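Local coordinates for putative short-chain oxidoreductase (PDB 2YUT), which binds NADP in a Rossmann-type fold and, as a member of the short-chain dehydrogenase/reductase family, probably catalyses NADP-dependent oxidation or reduction of a still unnamed substrate, at residues 75-79 with 171-175. Numbering follows the deposited sequence.
Sequences GKAGR and LWAPL. With NAP (NADP nicotinamide-adenine-dinucleotide phosphate), chain B.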
loop_
_atom_site.group_PDB
_atom_site.type_symbol
_atom_site.label_atom_id
_atom_site.label_comp_id
_atom_site.label_asym_id
_atom_site.label_seq_id
_atom_site.Cartn_x
_atom_site.Cartn_y
_atom_site.Cartn_z
ATOM N N GLY A 75 2.729 12.992 5.829
ATOM C CA GLY A 75 3.278 12.389 4.635
ATOM C C GLY A 75 4.682 12.864 4.337
ATOM O O GLY A 75 5.239 13.702 5.047
ATOM N N LYS A 76 5.242 12.313 3.269
ATOM C CA LYS A 76 6.585 12.627 2.799
ATOM C C LYS A 76 6.602 12.288 1.318
ATOM O O LYS A 76 5.806 11.472 0.859
ATOM C CB LYS A 76 7.623 11.782 3.540
ATOM C CG LYS A 76 8.099 12.401 4.835
ATOM C CD LYS A 76 9.049 13.557 4.556
ATOM C CE LYS A 76 9.250 14.430 5.786
ATOM N NZ LYS A 76 7.999 15.156 6.138
ATOM N N ALA A 77 7.497 12.910 0.566
ATOM C CA ALA A 77 7.560 12.646 -0.861
ATOM C C ALA A 77 8.965 12.237 -1.273
ATOM O O ALA A 77 9.930 12.491 -0.558
ATOM C CB ALA A 77 7.116 13.878 -1.635
ATOM N N GLY A 78 9.068 11.593 -2.428
ATOM C CA GLY A 78 10.356 11.146 -2.920
ATOM C C GLY A 78 10.231 10.611 -4.329
ATOM O O GLY A 78 9.179 10.107 -4.715
ATOM N N ARG A 79 11.305 10.729 -5.101
ATOM C CA ARG A 79 11.318 10.254 -6.479
ATOM C C ARG A 79 12.435 9.238 -6.672
ATOM O O ARG A 79 13.563 9.461 -6.238
ATOM C CB ARG A 79 11.525 11.427 -7.442
ATOM C CG ARG A 79 11.717 11.000 -8.892
ATOM C CD ARG A 79 12.073 12.175 -9.789
ATOM N NE ARG A 79 10.954 13.094 -9.969
ATOM C CZ ARG A 79 10.999 14.390 -9.677
ATOM N NH1 ARG A 79 12.111 14.924 -9.186
ATOM N NH2 ARG A 79 9.935 15.155 -9.884
ATOM N N LEU A 171 6.443 19.725 0.867
ATOM C CA LEU A 171 6.441 18.322 0.452
ATOM C C LEU A 171 7.242 18.150 -0.834
ATOM O O LEU A 171 7.940 17.154 -1.016
ATOM C CB LEU A 171 5.010 17.828 0.209
ATOM C CG LEU A 171 4.859 16.373 -0.259
ATOM C CD1 LEU A 171 5.187 15.431 0.896
ATOM C CD2 LEU A 171 3.441 16.123 -0.751
ATOM N N TRP A 172 7.134 19.134 -1.719
ATOM C CA TRP A 172 7.825 19.102 -3.001
ATOM C C TRP A 172 9.310 19.478 -2.957
ATOM O O TRP A 172 9.976 19.490 -3.995
ATOM C CB TRP A 172 7.105 20.017 -3.993
ATOM C CG TRP A 172 5.701 19.588 -4.295
ATOM C CD1 TRP A 172 4.585 19.818 -3.537
ATOM C CD2 TRP A 172 5.268 18.827 -5.427
ATOM N NE1 TRP A 172 3.485 19.246 -4.129
ATOM C CE2 TRP A 172 3.876 18.631 -5.290
ATOM C CE3 TRP A 172 5.923 18.289 -6.544
ATOM C CZ2 TRP A 172 3.124 17.921 -6.230
ATOM C CZ3 TRP A 172 5.175 17.582 -7.477
ATOM C CH2 TRP A 172 3.787 17.404 -7.313
ATOM N N ALA A 173 9.829 19.776 -1.767
ATOM C CA ALA A 173 11.229 20.162 -1.630
ATOM C C ALA A 173 12.193 19.207 -2.339
ATOM O O ALA A 173 12.977 19.629 -3.187
ATOM C CB ALA A 173 11.600 20.275 -0.154
ATOM N N PRO A 174 12.141 17.904 -2.007
ATOM C CA PRO A 174 13.040 16.937 -2.645
ATOM C C PRO A 174 12.701 16.656 -4.105
ATOM O O PRO A 174 13.426 15.939 -4.787
ATOM C CB PRO A 174 12.879 15.699 -1.768
ATOM C CG PRO A 174 11.436 15.765 -1.396
ATOM C CD PRO A 174 11.255 17.231 -1.040
ATOM N N LEU A 175 11.596 17.221 -4.580
ATOM C CA LEU A 175 11.168 17.017 -5.958
ATOM C C LEU A 175 11.445 18.240 -6.825
ATOM O O LEU A 175 11.086 18.268 -8.002
ATOM C CB LEU A 175 9.674 16.685 -5.997
ATOM C CG LEU A 175 9.239 15.445 -5.206
ATOM C CD1 LEU A 175 7.724 15.310 -5.238
ATOM C CD2 LEU A 175 9.894 14.209 -5.793
HETATM P PA NAP B . 4.398 18.632 4.223
HETATM O O1A NAP B . 5.847 18.017 3.887
HETATM O O2A NAP B . 4.357 20.107 4.112
HETATM O O5B NAP B . 4.045 18.127 5.708
HETATM C C5B NAP B . 4.187 16.748 6.053
HETATM C C4B NAP B . 3.814 16.531 7.519
HETATM O O4B NAP B . 3.955 15.130 7.813
HETATM C C3B NAP B . 4.790 17.280 8.432
HETATM O O3B NAP B . 4.079 17.866 9.526
HETATM C C2B NAP B . 5.691 16.155 8.941
HETATM O O2B NAP B . 6.163 16.480 10.250
HETATM C C1B NAP B . 4.629 15.065 9.078
HETATM N N9A NAP B . 5.270 13.746 9.269
HETATM C C8A NAP B . 6.034 13.116 8.380
HETATM N N7A NAP B . 6.467 11.969 8.899
HETATM C C5A NAP B . 5.974 11.868 10.129
HETATM C C6A NAP B . 6.093 10.926 11.144
HETATM N N6A NAP B . 6.825 9.830 10.963
HETATM N N1A NAP B . 5.462 11.144 12.306
HETATM C C2A NAP B . 4.735 12.232 12.494
HETATM N N3A NAP B . 4.601 13.149 11.553
HETATM C C4A NAP B . 5.206 12.998 10.367
HETATM O O3 NAP B . 3.379 17.874 3.230
HETATM P PN NAP B . 1.906 18.431 2.892
HETATM O O1N NAP B . 1.913 19.032 1.538
HETATM O O2N NAP B . 1.397 19.239 4.022
HETATM O O5D NAP B . 1.032 17.082 2.789
HETATM C C5D NAP B . 0.087 16.741 3.808
HETATM C C4D NAP B . -0.724 15.502 3.418
HETATM O O4D NAP B . -1.378 15.803 2.170
HETATM C C3D NAP B . 0.198 14.313 3.140
HETATM O O3D NAP B . -0.489 13.073 3.328
HETATM C C2D NAP B . 0.508 14.519 1.660
HETATM O O2D NAP B . 0.922 13.299 1.038
HETATM C C1D NAP B . -0.901 14.869 1.186
HETATM N N1N NAP B . -0.932 15.425 -0.186
HETATM C C2N NAP B . -0.132 16.527 -0.515
HETATM C C3N NAP B . -0.162 17.042 -1.806
HETATM C C7N NAP B . 0.705 18.250 -2.167
HETATM O O7N NAP B . 0.835 18.610 -3.335
HETATM N N7N NAP B . 1.293 18.847 -1.134
HETATM C C4N NAP B . -0.983 16.464 -2.767
HETATM C C5N NAP B . -1.780 15.370 -2.445
HETATM C C6N NAP B . -1.758 14.848 -1.157
HETATM P P2B NAP B . 7.554 17.258 10.487
HETATM O O1X NAP B . 7.688 18.374 9.333
HETATM O O2X NAP B . 7.353 18.052 11.874
HETATM O O3X NAP B . 8.715 16.341 10.522
HETATM O O HOH W 1 8.729 15.528 1.255
#
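In Rossmann-fold oxidoreductases the dinucleotide lies across the C-terminal ends of the parallel strands, and the loops leaving those ends can meet over it; residues 75-79 and 171-175 are a case in point. Gly75 starts the extended loop at the cofactor, its N donating a hydrogen bond to NAP O4B (3.2 Å). A side chain here would be crowded out, because a modelled CB would lie 2.7 Å from NAP C3D. Lys76 directs its CA-to-CB bond away from the 3-10 turn, and its NZ ends 3.6 Å from NAP C8A of the adenine; its backbone C nevertheless rests 3.5 Å from Leu171 CD1. Ala77 is the pivot of the contact. Its CB packs against Leu171 CD1 at 3.5 Å and Leu175 CD1 at 3.9 Å, while one water joins the two backbones, accepting from Ala77 N (3.0 Å) and donating to Leu171 O (2.9 Å). Ala77 O also touches Pro174 CG (3.7 Å). Beyond Gly78, Arg79 sets its CB 3.6 Å from Leu175 CD2, and that methyl also lies over one face of the guanidinium. The 3-10 turn, held by Leu175 N to Trp172 O (2.8 Å), sends Trp172 to the other end of NADP, where NE1 donates to the nicotinamide carboxamide O7N (2.8 Å). Between these two anchors Leu171 CB approaches the bridging NAP O3 (3.4 Å). Phe131 adjoins Arg79 and Leu175, and Lys76 leans on helix 89-107. The contact thus joins the loop between strand 67-72 and helix 89-107 to the one between strand 158-162 and helix 185-196.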